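Local coordinates for protein ferulic acid esterase, AmCE1/Fae1A (Anaeromyces mucronatus, PDB 5CXX) that probably hydrolyses feruloyl esters, as a ferulic acid esterase of the alpha/beta-hydrolase fold, and binds ferulic acid in its pocket, at residues A[121-126]-A[158-163]; A[165-170]-A[239-244]; A[179-184]-A[230-235]; A[183-188]-A[203-208]. All coordinates share one frame; numbering follows the deposited sequence. Where two conformers were deposited one is given.

Contact 1. Residues A[121-126]-A[158-163]; sequences GYDNFI and GARTSL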
# COMPACT_ATOMS: atom_id res chain seq x y z
N GLY A 121 -12.18 5.21 -10.27
CA GLY A 121 -10.81 5.42 -10.74
C GLY A 121 -9.75 4.76 -9.88
O GLY A 121 -8.72 4.28 -10.41
N TYR A 122 -10.02 4.64 -8.59
CA TYR A 122 -9.14 3.89 -7.72
C TYR A 122 -9.30 2.38 -7.96
O TYR A 122 -8.32 1.61 -7.95
CB TYR A 122 -9.44 4.21 -6.19
CG TYR A 122 -8.94 5.60 -5.85
CD1 TYR A 122 -9.67 6.74 -6.24
CD2 TYR A 122 -7.71 5.75 -5.14
CE1 TYR A 122 -9.15 8.04 -5.95
CE2 TYR A 122 -7.22 7.05 -4.84
CZ TYR A 122 -7.91 8.14 -5.28
OH TYR A 122 -7.42 9.42 -5.00
N ASP A 123 -10.56 1.96 -8.16
CA ASP A 123 -10.78 0.54 -8.47
C ASP A 123 -10.03 0.14 -9.73
O ASP A 123 -9.48 -0.97 -9.83
CB ASP A 123 -12.27 0.23 -8.68
CG ASP A 123 -13.14 0.61 -7.47
OD1 ASP A 123 -12.56 0.65 -6.36
OD2 ASP A 123 -14.35 0.82 -7.68
N ASN A 124 -9.96 1.05 -10.71
CA ASN A 124 -9.33 0.72 -11.96
C ASN A 124 -7.82 0.63 -11.87
O ASN A 124 -7.16 0.18 -12.82
CB ASN A 124 -9.74 1.80 -13.03
CG ASN A 124 -9.55 1.29 -14.43
OD1 ASN A 124 -9.94 0.15 -14.75
ND2 ASN A 124 -9.03 2.16 -15.31
N PHE A 125 -7.27 1.03 -10.73
CA PHE A 125 -5.84 0.96 -10.52
C PHE A 125 -5.33 -0.50 -10.59
O PHE A 125 -4.16 -0.68 -10.95
CB PHE A 125 -5.45 1.57 -9.15
CG PHE A 125 -3.94 1.66 -9.00
CD1 PHE A 125 -3.22 2.60 -9.75
CD2 PHE A 125 -3.25 0.78 -8.18
CE1 PHE A 125 -1.83 2.63 -9.70
CE2 PHE A 125 -1.89 0.82 -8.11
CZ PHE A 125 -1.15 1.76 -8.86
N ILE A 126 -6.20 -1.48 -10.36
CA ILE A 126 -5.74 -2.87 -10.56
C ILE A 126 -5.24 -3.07 -11.99
O ILE A 126 -4.21 -3.70 -12.21
CB ILE A 126 -6.85 -3.88 -10.20
CG1 ILE A 126 -6.29 -5.32 -10.26
CG2 ILE A 126 -8.07 -3.77 -11.18
CD1 ILE A 126 -7.31 -6.32 -9.60
N GLY A 158 -6.09 3.92 -0.56
CA GLY A 158 -4.97 3.14 -1.15
C GLY A 158 -4.81 1.79 -0.42
O GLY A 158 -4.32 0.84 -1.03
N ALA A 159 -5.24 1.74 0.83
CA ALA A 159 -5.23 0.49 1.60
C ALA A 159 -6.41 -0.44 1.17
O ALA A 159 -6.25 -1.66 1.12
CB ALA A 159 -5.33 0.82 3.09
N ARG A 160 -7.58 0.14 0.94
CA ARG A 160 -8.66 -0.61 0.32
C ARG A 160 -8.21 -1.20 -1.01
O ARG A 160 -8.44 -2.39 -1.30
CB ARG A 160 -9.89 0.33 0.15
CG ARG A 160 -10.70 -0.04 -1.09
CD ARG A 160 -12.06 0.73 -1.11
NE ARG A 160 -12.54 0.74 -2.49
CZ ARG A 160 -13.79 1.10 -2.79
NH1 ARG A 160 -14.67 1.42 -1.83
NH2 ARG A 160 -14.16 1.14 -4.08
N THR A 161 -7.50 -0.37 -1.81
CA THR A 161 -7.12 -0.82 -3.12
C THR A 161 -6.04 -1.90 -3.00
O THR A 161 -6.04 -2.89 -3.75
CB THR A 161 -6.59 0.41 -3.95
OG1 THR A 161 -7.71 1.33 -4.04
CG2 THR A 161 -6.16 -0.04 -5.37
N SER A 162 -5.12 -1.73 -2.04
CA SER A 162 -4.08 -2.76 -1.82
C SER A 162 -4.69 -4.10 -1.42
O SER A 162 -4.25 -5.16 -1.88
CB SER A 162 -3.10 -2.32 -0.73
OG SER A 162 -2.33 -1.22 -1.16
N LEU A 163 -5.71 -4.08 -0.54
CA LEU A 163 -6.31 -5.34 -0.12
C LEU A 163 -7.07 -6.00 -1.28
O LEU A 163 -7.01 -7.22 -1.47
CB LEU A 163 -7.33 -5.11 1.02
CG LEU A 163 -6.64 -4.93 2.37
CD1 LEU A 163 -7.65 -4.35 3.43
CD2 LEU A 163 -6.07 -6.29 2.89
O HOH W 1 -10.54 0.78 -4.54
O HOH W 2 -16.35 1.34 -6.00

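Contact 2. Residues A[165-170]-A[239-244]; sequences IGYMRS and NNQEHI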
# COMPACT_ATOMS: atom_id res chain seq x y z
N ILE A 165 -6.53 -5.67 -4.56
CA ILE A 165 -5.62 -6.23 -5.55
C ILE A 165 -4.87 -7.42 -4.96
O ILE A 165 -4.65 -8.47 -5.62
CB ILE A 165 -4.65 -5.14 -6.07
CG1 ILE A 165 -5.42 -4.05 -6.84
CG2 ILE A 165 -3.59 -5.83 -6.98
CD1 ILE A 165 -4.51 -2.79 -7.08
N GLY A 166 -4.40 -7.28 -3.71
CA GLY A 166 -3.59 -8.33 -3.07
C GLY A 166 -4.37 -9.63 -2.89
O GLY A 166 -3.73 -10.70 -2.89
N TYR A 167 -5.70 -9.55 -2.72
CA TYR A 167 -6.45 -10.80 -2.59
C TYR A 167 -6.96 -11.26 -3.95
O TYR A 167 -6.91 -12.51 -4.21
CB TYR A 167 -7.61 -10.67 -1.57
CG TYR A 167 -7.06 -10.89 -0.18
CD1 TYR A 167 -6.51 -9.81 0.54
CD2 TYR A 167 -7.09 -12.16 0.41
CE1 TYR A 167 -5.96 -10.00 1.81
CE2 TYR A 167 -6.52 -12.39 1.68
CZ TYR A 167 -5.97 -11.28 2.37
OH TYR A 167 -5.40 -11.55 3.61
N MET A 168 -7.35 -10.36 -4.85
CA MET A 168 -7.87 -10.87 -6.12
C MET A 168 -6.73 -11.39 -6.99
O MET A 168 -6.99 -12.30 -7.82
CB MET A 168 -8.64 -9.81 -6.91
CG MET A 168 -9.96 -9.35 -6.18
SD MET A 168 -11.17 -10.69 -5.76
CE MET A 168 -10.68 -11.19 -4.11
N ARG A 169 -5.53 -10.81 -6.82
CA ARG A 169 -4.36 -11.22 -7.62
C ARG A 169 -3.20 -11.53 -6.68
O ARG A 169 -2.04 -11.04 -6.88
CB ARG A 169 -4.01 -10.15 -8.66
CG ARG A 169 -5.00 -10.04 -9.83
CD ARG A 169 -5.25 -11.38 -10.60
NE ARG A 169 -3.98 -11.97 -11.08
CZ ARG A 169 -3.50 -11.74 -12.29
NH1 ARG A 169 -4.09 -10.87 -13.15
NH2 ARG A 169 -2.37 -12.38 -12.69
N SER A 170 -3.49 -12.42 -5.74
CA SER A 170 -2.48 -12.88 -4.80
C SER A 170 -1.37 -13.65 -5.50
O SER A 170 -0.30 -13.86 -4.95
CB SER A 170 -3.12 -13.75 -3.72
OG SER A 170 -3.70 -14.93 -4.28
N ASN A 239 -13.11 -16.03 7.05
CA ASN A 239 -12.78 -16.72 5.81
C ASN A 239 -11.51 -17.49 5.89
O ASN A 239 -11.04 -17.97 4.88
CB ASN A 239 -12.69 -15.72 4.67
CG ASN A 239 -14.04 -15.16 4.27
OD1 ASN A 239 -15.10 -15.62 4.71
ND2 ASN A 239 -14.01 -14.14 3.41
N ASN A 240 -10.95 -17.63 7.10
CA ASN A 240 -9.73 -18.40 7.30
C ASN A 240 -8.54 -17.89 6.52
O ASN A 240 -7.72 -18.69 6.01
CB ASN A 240 -9.97 -19.88 6.95
CG ASN A 240 -11.01 -20.50 7.81
OD1 ASN A 240 -12.18 -20.69 7.40
ND2 ASN A 240 -10.61 -20.82 9.02
N GLN A 241 -8.44 -16.57 6.40
CA GLN A 241 -7.34 -15.93 5.66
C GLN A 241 -6.35 -15.44 6.71
O GLN A 241 -6.70 -14.53 7.48
CB GLN A 241 -7.85 -14.73 4.80
CG GLN A 241 -8.98 -15.17 3.83
CD GLN A 241 -8.49 -16.17 2.80
OE1 GLN A 241 -7.71 -15.78 1.89
NE2 GLN A 241 -8.85 -17.44 2.96
N GLU A 242 -5.15 -16.02 6.76
CA GLU A 242 -4.16 -15.63 7.78
C GLU A 242 -3.70 -14.20 7.54
O GLU A 242 -3.44 -13.81 6.39
CB GLU A 242 -2.94 -16.53 7.74
CG GLU A 242 -2.52 -16.90 6.32
CD GLU A 242 -1.68 -18.19 6.22
OE1 GLU A 242 -1.73 -19.01 7.18
OE2 GLU A 242 -1.01 -18.41 5.17
N HIS A 243 -3.64 -13.41 8.62
CA HIS A 243 -3.25 -12.02 8.52
C HIS A 243 -2.97 -11.47 9.89
O HIS A 243 -3.22 -12.12 10.95
CB HIS A 243 -4.36 -11.17 7.84
CG HIS A 243 -5.59 -11.06 8.71
ND1 HIS A 243 -6.42 -12.14 8.94
CD2 HIS A 243 -6.02 -10.05 9.51
CE1 HIS A 243 -7.37 -11.77 9.80
NE2 HIS A 243 -7.12 -10.53 10.19
N ILE A 244 -2.36 -10.30 9.90
CA ILE A 244 -2.05 -9.60 11.11
C ILE A 244 -2.98 -8.41 11.24
O ILE A 244 -3.15 -7.68 10.24
CB ILE A 244 -0.61 -9.05 11.02
CG1 ILE A 244 0.39 -10.23 10.96
CG2 ILE A 244 -0.28 -8.04 12.14
CD1 ILE A 244 1.81 -9.78 10.39
O HOH W 3 -4.54 -14.11 3.96

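Contact 3. Residues A[179-184]-A[230-235]; sequences FAPAPG and KSYHEI. With FER (3-(4-hydroxy-3-methoxyphenyl)-2-propenoic acid), chain D.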
# COMPACT_ATOMS: atom_id res chain seq x y z
N PHE A 179 -3.13 0.20 5.65
CA PHE A 179 -3.12 1.09 6.82
C PHE A 179 -4.37 1.93 6.78
O PHE A 179 -4.53 2.78 5.90
CB PHE A 179 -1.83 1.96 6.81
CG PHE A 179 -0.57 1.18 6.41
CD1 PHE A 179 -0.39 -0.14 6.81
CD2 PHE A 179 0.39 1.79 5.55
CE1 PHE A 179 0.70 -0.87 6.38
CE2 PHE A 179 1.51 1.06 5.14
CZ PHE A 179 1.68 -0.28 5.54
N ALA A 180 -5.29 1.60 7.69
CA ALA A 180 -6.60 2.27 7.81
C ALA A 180 -7.40 2.19 6.52
O ALA A 180 -7.86 3.23 6.01
CB ALA A 180 -6.46 3.74 8.27
N PRO A 181 -7.66 0.99 6.01
CA PRO A 181 -8.40 0.87 4.74
C PRO A 181 -9.85 1.40 4.78
O PRO A 181 -10.59 1.30 5.76
CB PRO A 181 -8.40 -0.67 4.48
CG PRO A 181 -8.32 -1.31 5.88
CD PRO A 181 -7.27 -0.35 6.54
N ALA A 182 -10.21 2.02 3.66
CA ALA A 182 -11.51 2.65 3.47
C ALA A 182 -12.65 1.62 3.33
O ALA A 182 -12.40 0.48 2.90
CB ALA A 182 -11.41 3.56 2.18
N PRO A 183 -13.89 2.06 3.57
CA PRO A 183 -15.05 1.18 3.33
C PRO A 183 -15.21 0.83 1.87
O PRO A 183 -14.73 1.55 0.97
CB PRO A 183 -16.25 2.02 3.77
CG PRO A 183 -15.75 3.50 3.72
CD PRO A 183 -14.28 3.40 4.07
N GLY A 184 -15.92 -0.28 1.64
CA GLY A 184 -16.43 -0.62 0.32
C GLY A 184 -15.70 -1.73 -0.42
O GLY A 184 -16.08 -2.04 -1.59
N LYS A 230 -11.49 -2.77 11.03
CA LYS A 230 -11.87 -3.88 11.90
C LYS A 230 -12.85 -4.86 11.20
O LYS A 230 -12.74 -6.09 11.38
CB LYS A 230 -12.51 -3.35 13.19
CG LYS A 230 -12.79 -4.45 14.22
CD LYS A 230 -13.27 -3.74 15.52
CE LYS A 230 -13.60 -4.78 16.60
NZ LYS A 230 -14.13 -4.13 17.84
N SER A 231 -13.77 -4.31 10.42
CA SER A 231 -14.71 -5.19 9.69
C SER A 231 -13.95 -6.11 8.72
O SER A 231 -14.31 -7.30 8.61
CB SER A 231 -15.82 -4.37 8.95
OG SER A 231 -15.39 -3.86 7.68
N TYR A 232 -12.92 -5.59 8.07
CA TYR A 232 -12.12 -6.42 7.15
C TYR A 232 -11.37 -7.50 7.93
O TYR A 232 -11.26 -8.65 7.47
CB TYR A 232 -11.17 -5.55 6.36
CG TYR A 232 -11.89 -4.57 5.47
CD1 TYR A 232 -13.12 -4.86 4.87
CD2 TYR A 232 -11.33 -3.33 5.24
CE1 TYR A 232 -13.76 -3.94 4.03
CE2 TYR A 232 -11.96 -2.41 4.40
CZ TYR A 232 -13.17 -2.71 3.81
OH TYR A 232 -13.76 -1.78 2.94
N HIS A 233 -10.80 -7.12 9.07
CA HIS A 233 -10.16 -8.14 9.94
C HIS A 233 -11.15 -9.26 10.24
O HIS A 233 -10.81 -10.46 10.21
CB HIS A 233 -9.64 -7.46 11.23
CG HIS A 233 -9.42 -8.41 12.35
ND1 HIS A 233 -8.48 -9.42 12.29
CD2 HIS A 233 -10.06 -8.55 13.54
CE1 HIS A 233 -8.54 -10.12 13.42
NE2 HIS A 233 -9.48 -9.60 14.20
N GLU A 234 -12.35 -8.86 10.57
CA GLU A 234 -13.35 -9.86 10.95
C GLU A 234 -13.75 -10.78 9.79
O GLU A 234 -13.91 -11.98 9.97
CB GLU A 234 -14.56 -9.15 11.56
CG GLU A 234 -14.18 -8.60 12.94
CD GLU A 234 -15.22 -7.69 13.59
OE1 GLU A 234 -14.98 -7.22 14.72
OE2 GLU A 234 -16.27 -7.43 12.98
N ILE A 235 -13.92 -10.21 8.59
CA ILE A 235 -14.30 -11.00 7.43
C ILE A 235 -13.16 -11.94 7.03
O ILE A 235 -13.40 -13.09 6.83
CB ILE A 235 -14.60 -10.01 6.23
CG1 ILE A 235 -15.90 -9.24 6.53
CG2 ILE A 235 -14.70 -10.81 4.88
CD1 ILE A 235 -16.04 -7.89 5.73
C4 FER D . -15.66 6.63 2.26
C5 FER D . -14.99 7.36 3.28
C6 FER D . -13.64 7.57 3.18
C3 FER D . -14.91 6.07 1.22
C2 FER D . -13.56 6.29 1.08
C1 FER D . -12.92 7.02 2.06
C10 FER D . -14.84 4.64 -0.58
C7 FER D . -11.46 7.28 1.90
C8 FER D . -10.78 8.23 2.57
C9 FER D . -9.28 8.37 2.29
O1 FER D . -8.67 7.65 1.44
O2 FER D . -8.65 9.26 2.91
O4 FER D . -17.00 6.35 2.26
O3 FER D . -15.66 5.36 0.33

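Contact 4. Residues A[183-188]-A[203-208]; sequences PGITPG and DEFRAE. With FER (3-(4-hydroxy-3-methoxyphenyl)-2-propenoic acid), chain D.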
# COMPACT_ATOMS: atom_id res chain seq x y z
N PRO A 183 -13.89 2.06 3.57
CA PRO A 183 -15.05 1.18 3.33
C PRO A 183 -15.21 0.83 1.87
O PRO A 183 -14.73 1.55 0.97
CB PRO A 183 -16.25 2.02 3.77
CG PRO A 183 -15.75 3.50 3.72
CD PRO A 183 -14.28 3.40 4.07
N GLY A 184 -15.92 -0.28 1.64
CA GLY A 184 -16.43 -0.62 0.32
C GLY A 184 -15.70 -1.73 -0.42
O GLY A 184 -16.08 -2.04 -1.59
N ILE A 185 -14.70 -2.36 0.20
CA ILE A 185 -14.18 -3.58 -0.47
C ILE A 185 -15.38 -4.54 -0.60
O ILE A 185 -15.60 -5.17 -1.64
CB ILE A 185 -13.08 -4.27 0.32
CG1 ILE A 185 -11.87 -3.33 0.36
CG2 ILE A 185 -12.69 -5.63 -0.35
CD1 ILE A 185 -10.79 -3.88 1.30
N THR A 186 -16.10 -4.67 0.51
CA THR A 186 -17.29 -5.53 0.61
C THR A 186 -18.49 -4.58 0.93
O THR A 186 -18.28 -3.37 1.14
CB THR A 186 -17.08 -6.56 1.73
OG1 THR A 186 -16.59 -5.85 2.87
CG2 THR A 186 -16.01 -7.61 1.32
N PRO A 187 -19.72 -5.06 0.91
CA PRO A 187 -20.84 -4.13 1.10
C PRO A 187 -20.81 -3.45 2.45
O PRO A 187 -20.50 -4.06 3.50
CB PRO A 187 -22.08 -5.03 0.99
CG PRO A 187 -21.62 -6.21 0.13
CD PRO A 187 -20.21 -6.43 0.62
N GLY A 188 -21.25 -2.18 2.44
CA GLY A 188 -21.24 -1.44 3.70
C GLY A 188 -21.96 -0.11 3.54
O GLY A 188 -22.48 0.18 2.47
N ASP A 203 -17.96 -13.28 1.38
CA ASP A 203 -17.44 -14.65 1.17
C ASP A 203 -16.39 -14.70 0.09
O ASP A 203 -15.56 -15.63 0.08
CB ASP A 203 -18.60 -15.61 0.82
CG ASP A 203 -19.33 -16.06 2.04
OD1 ASP A 203 -18.80 -15.94 3.18
OD2 ASP A 203 -20.46 -16.54 1.89
N GLU A 204 -16.39 -13.72 -0.81
CA GLU A 204 -15.41 -13.65 -1.90
C GLU A 204 -14.11 -12.98 -1.47
O GLU A 204 -13.16 -12.95 -2.28
CB GLU A 204 -15.98 -12.90 -3.09
CG GLU A 204 -17.01 -13.76 -3.83
CD GLU A 204 -18.00 -12.94 -4.69
OE1 GLU A 204 -17.85 -11.69 -4.83
OE2 GLU A 204 -18.93 -13.58 -5.19
N PHE A 205 -14.06 -12.45 -0.25
CA PHE A 205 -12.86 -11.68 0.19
C PHE A 205 -11.85 -12.72 0.72
O PHE A 205 -11.77 -12.97 1.94
CB PHE A 205 -13.26 -10.65 1.23
CG PHE A 205 -12.18 -9.65 1.57
CD1 PHE A 205 -10.99 -9.58 0.87
CD2 PHE A 205 -12.43 -8.76 2.59
CE1 PHE A 205 -10.03 -8.59 1.22
CE2 PHE A 205 -11.49 -7.76 2.94
CZ PHE A 205 -10.27 -7.71 2.25
N ARG A 206 -11.16 -13.37 -0.20
CA ARG A 206 -10.26 -14.50 0.10
C ARG A 206 -9.36 -14.71 -1.14
O ARG A 206 -9.63 -14.15 -2.22
CB ARG A 206 -11.05 -15.77 0.46
CG ARG A 206 -11.93 -16.25 -0.69
CD ARG A 206 -12.55 -17.61 -0.43
NE ARG A 206 -13.40 -17.63 0.73
CZ ARG A 206 -13.16 -18.39 1.81
NH1 ARG A 206 -12.03 -19.10 1.89
NH2 ARG A 206 -14.01 -18.40 2.82
N ALA A 207 -8.33 -15.51 -1.00
CA ALA A 207 -7.40 -15.78 -2.09
C ALA A 207 -7.21 -17.26 -2.18
O ALA A 207 -7.20 -17.92 -1.14
CB ALA A 207 -6.09 -15.14 -1.79
N GLU A 208 -7.01 -17.77 -3.37
CA GLU A 208 -6.66 -19.16 -3.47
C GLU A 208 -5.23 -19.31 -2.94
O GLU A 208 -5.12 -19.93 -1.87
CB GLU A 208 -6.83 -19.66 -4.90
CG GLU A 208 -7.12 -21.12 -4.94
CD GLU A 208 -7.57 -21.55 -6.30
OE1 GLU A 208 -8.01 -20.69 -7.10
OE2 GLU A 208 -7.48 -22.72 -6.62
C4 FER D . -15.66 6.63 2.26
C5 FER D . -14.99 7.36 3.28
C6 FER D . -13.64 7.57 3.18
C3 FER D . -14.91 6.07 1.22
C2 FER D . -13.56 6.29 1.08
C1 FER D . -12.92 7.02 2.06
C10 FER D . -14.84 4.64 -0.58
C7 FER D . -11.46 7.28 1.90
C8 FER D . -10.78 8.23 2.57
C9 FER D . -9.28 8.37 2.29
O1 FER D . -8.67 7.65 1.44
O2 FER D . -8.65 9.26 2.91
O4 FER D . -17.00 6.35 2.26
O3 FER D . -15.66 5.36 0.33

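Contact 1. Residues A[121-126]-A[158-163]
D123 OD1 is gripped by two donors, the guanidinium of R160 and an ordered water. R160 NH2 delivers its hydrogen to D123 OD1 over 2.8 Å with an N-H...O angle of 168°, on the syn lone pair, the side of the second carboxylate oxygen. Carboxylate and guanidinium planes lie only 7° apart, so this salt bridge is close to flat. A second water bridges the same pair: it donates to D123 OD2 at 2.7 Å and accepts from the same R160 NH2. The first water donates to D123 OD1 and to T161 OG1, the latter at 2.9 Å, and accepts from R160 NE, which ties both side chains of the helix to one carboxylate. R160 reaches this place with a chain extended from CG to NE, and its remaining NH1 is hydrogen-bonded to P183 O; the side chain also touches the bound ferulic acid. With its charge paired and several nitrogens held, the guanidinium is probably fixed in rotation.

Next to the salt bridge, T161 turns its methyl to the 121-126 segment. CG2 stands anti to the backbone N (OG1 at chi1 -61°), meeting the carbonyl Y122 O at 3.7 Å and F125 CD2 at 4.1 Å, while OG1, besides its water, bonds to M157 O. The side chains of F125 and T161 cross at about a right angle. G158 is the last glycine of a GxSxG sequence consistent with the nucleophile elbow of an alpha/beta-hydrolase; the contact packs the segment where helices 116-123 and 125-140 adjoin against the helix that probably follows this elbow, where R160 lines the ferulic acid pocket.

Contact 2. Residues A[165-170]-A[239-244]
Y167 and Q241 carry this contact, with H243 as a minor third. The tyrosine reaches from the end of helix 157-168 toward the loop that follows helix 228-238. Q241 OE1 comes up at the edge of the ring, near its plane, with Y167 CE2 at 3.6 Å, and the amide plane is turned 60° from the ring. Q241 CB lies alongside, 4.1 Å from Y167 CE2. The glutamine chain folds back about its CB-CG bond (chi2 -64°), which brings its amide back over its own loop: Q241 NE2 donates to N239 O at 3.0 Å, in the amide plane but above the carbonyl plane. OE1 is satisfied by Q210 NE2 and A207 N. The bend follows a Schellman motif, with N240 at positive phi ending helix 228-238.

At the far end of the ring, Y167 OH donates to a water at 2.7 Å, and that water donates to E242 O at 2.7 Å; the hydroxyl is also hydrogen-bonded to S214 OG. H243 CB approaches Y167 OH at 4.4 Å, while H243 ND1 holds Q241 O at 2.8 Å and NE2 pairs with H233. A leucine in place of Y167 would probably leave the water and S214 without their phenolic partner and open a gap beside Q241. Chemically, no direct hydrogen bond links residues 165-170 to 239-244: the join rests on an aromatic edge against an amide oxygen and on one bridging water.

Contact 3. Residues A[179-184]-A[230-235]
The ring of Y232 meets the loop 179-184 at its rim: P181 CG and A182 O both lie at the edge, near the ring plane, whereas P183 CA approaches obliquely and no atom of the loop sits squarely over either face. P181 CG packs on Y232 CD2 at 3.7 Å, the pyrrolidine and the tyrosine sliding past each other in opposite directions. Beyond the ring, Y232 OH donates to A182 O over 2.6 Å, in the carbonyl plane and on a lone pair, with a C=O...donor angle of 133°. The hydroxyl is also hydrogen-bonded to I185 N, so it links two backbone groups of one bend, with P183 and G184 between them.

This loop follows strand 175-179 of the alpha/beta-hydrolase sheet, and helix 228-238 backs it. A phenylalanine here would probably leave A182 O and I185 N without their shared hydroxyl partner and the bend less firmly set. Opposite the tyrosine, the loop lines the ferulic acid site. A182 CB touches the ligand ring at C2, 3.6 Å away, and P183 CG lies 3.4 Å from its phenolic O4.

Contact 4. Residues A[183-188]-A[203-208]
F205 is packed tightly by I185 and T186, while the residues flanking it lean toward solvent. I185 CG2 stands over the centre of the F205 ring, 4.1 Å from the centroid and 9° off the ring normal, a CH-pi contact made square to the face. The other branch of I185 reaches the ring's far end, CD1 lying 4.0 Å from F205 CZ. T186 adds its methyl from another direction: CG2 lies 4.0 Å from F205 CD2, approaching obliquely, and is also near CB. Both side chains cross the phenylalanine at about a right angle. F205 CG is anti to its amide nitrogen (chi1 -170°), which turns the ring toward I185 and T186 from an inverse gamma turn centred on F205. Within the core the ring also meets Y167 edge-to-face and packs on L163 and I235.

The other side is looser. D203, E204, R206 and E208 are exposed, and a side-chain bond there stays within the loop: R206 NE donates to D203 O at 3.0 Å, nearly along the C=O axis, with the acceptor in the guanidinium plane. These loops flank the two-stranded hairpin 188-190/194-196, whose D190 and H196 are hydrogen-bonded to ferulic acid, so the contact pins the loop entering the hairpin to the loop that follows it. No hydrogen bond spans the two segments, and the join therefore depends on apolar shape and dispersion around one aromatic ring.

Overall arrangement
From the N terminus, contact 1 comes first: it closes the loop between residues 121-126 and 158-163, joining the helices before strand 150-155 to the helix after it. Contact 2 then opens further along that same helix 157-168 and does not close until 239-244, just ahead of edge strand 244-248. Contacts 3 and 4 are nested inside its loop and share P183 and G184; contact 4 closes early, at 203-208, around the small hairpin, and contact 3 later, on helix 228-238. Hydrogen bonds join contact 1 to the shared loop and contact 3 to contact 4, and N239 ND2 to F205 O links contacts 2 and 4. Helices 157-168 and 228-238 are thus tied through the loop beside the ligand.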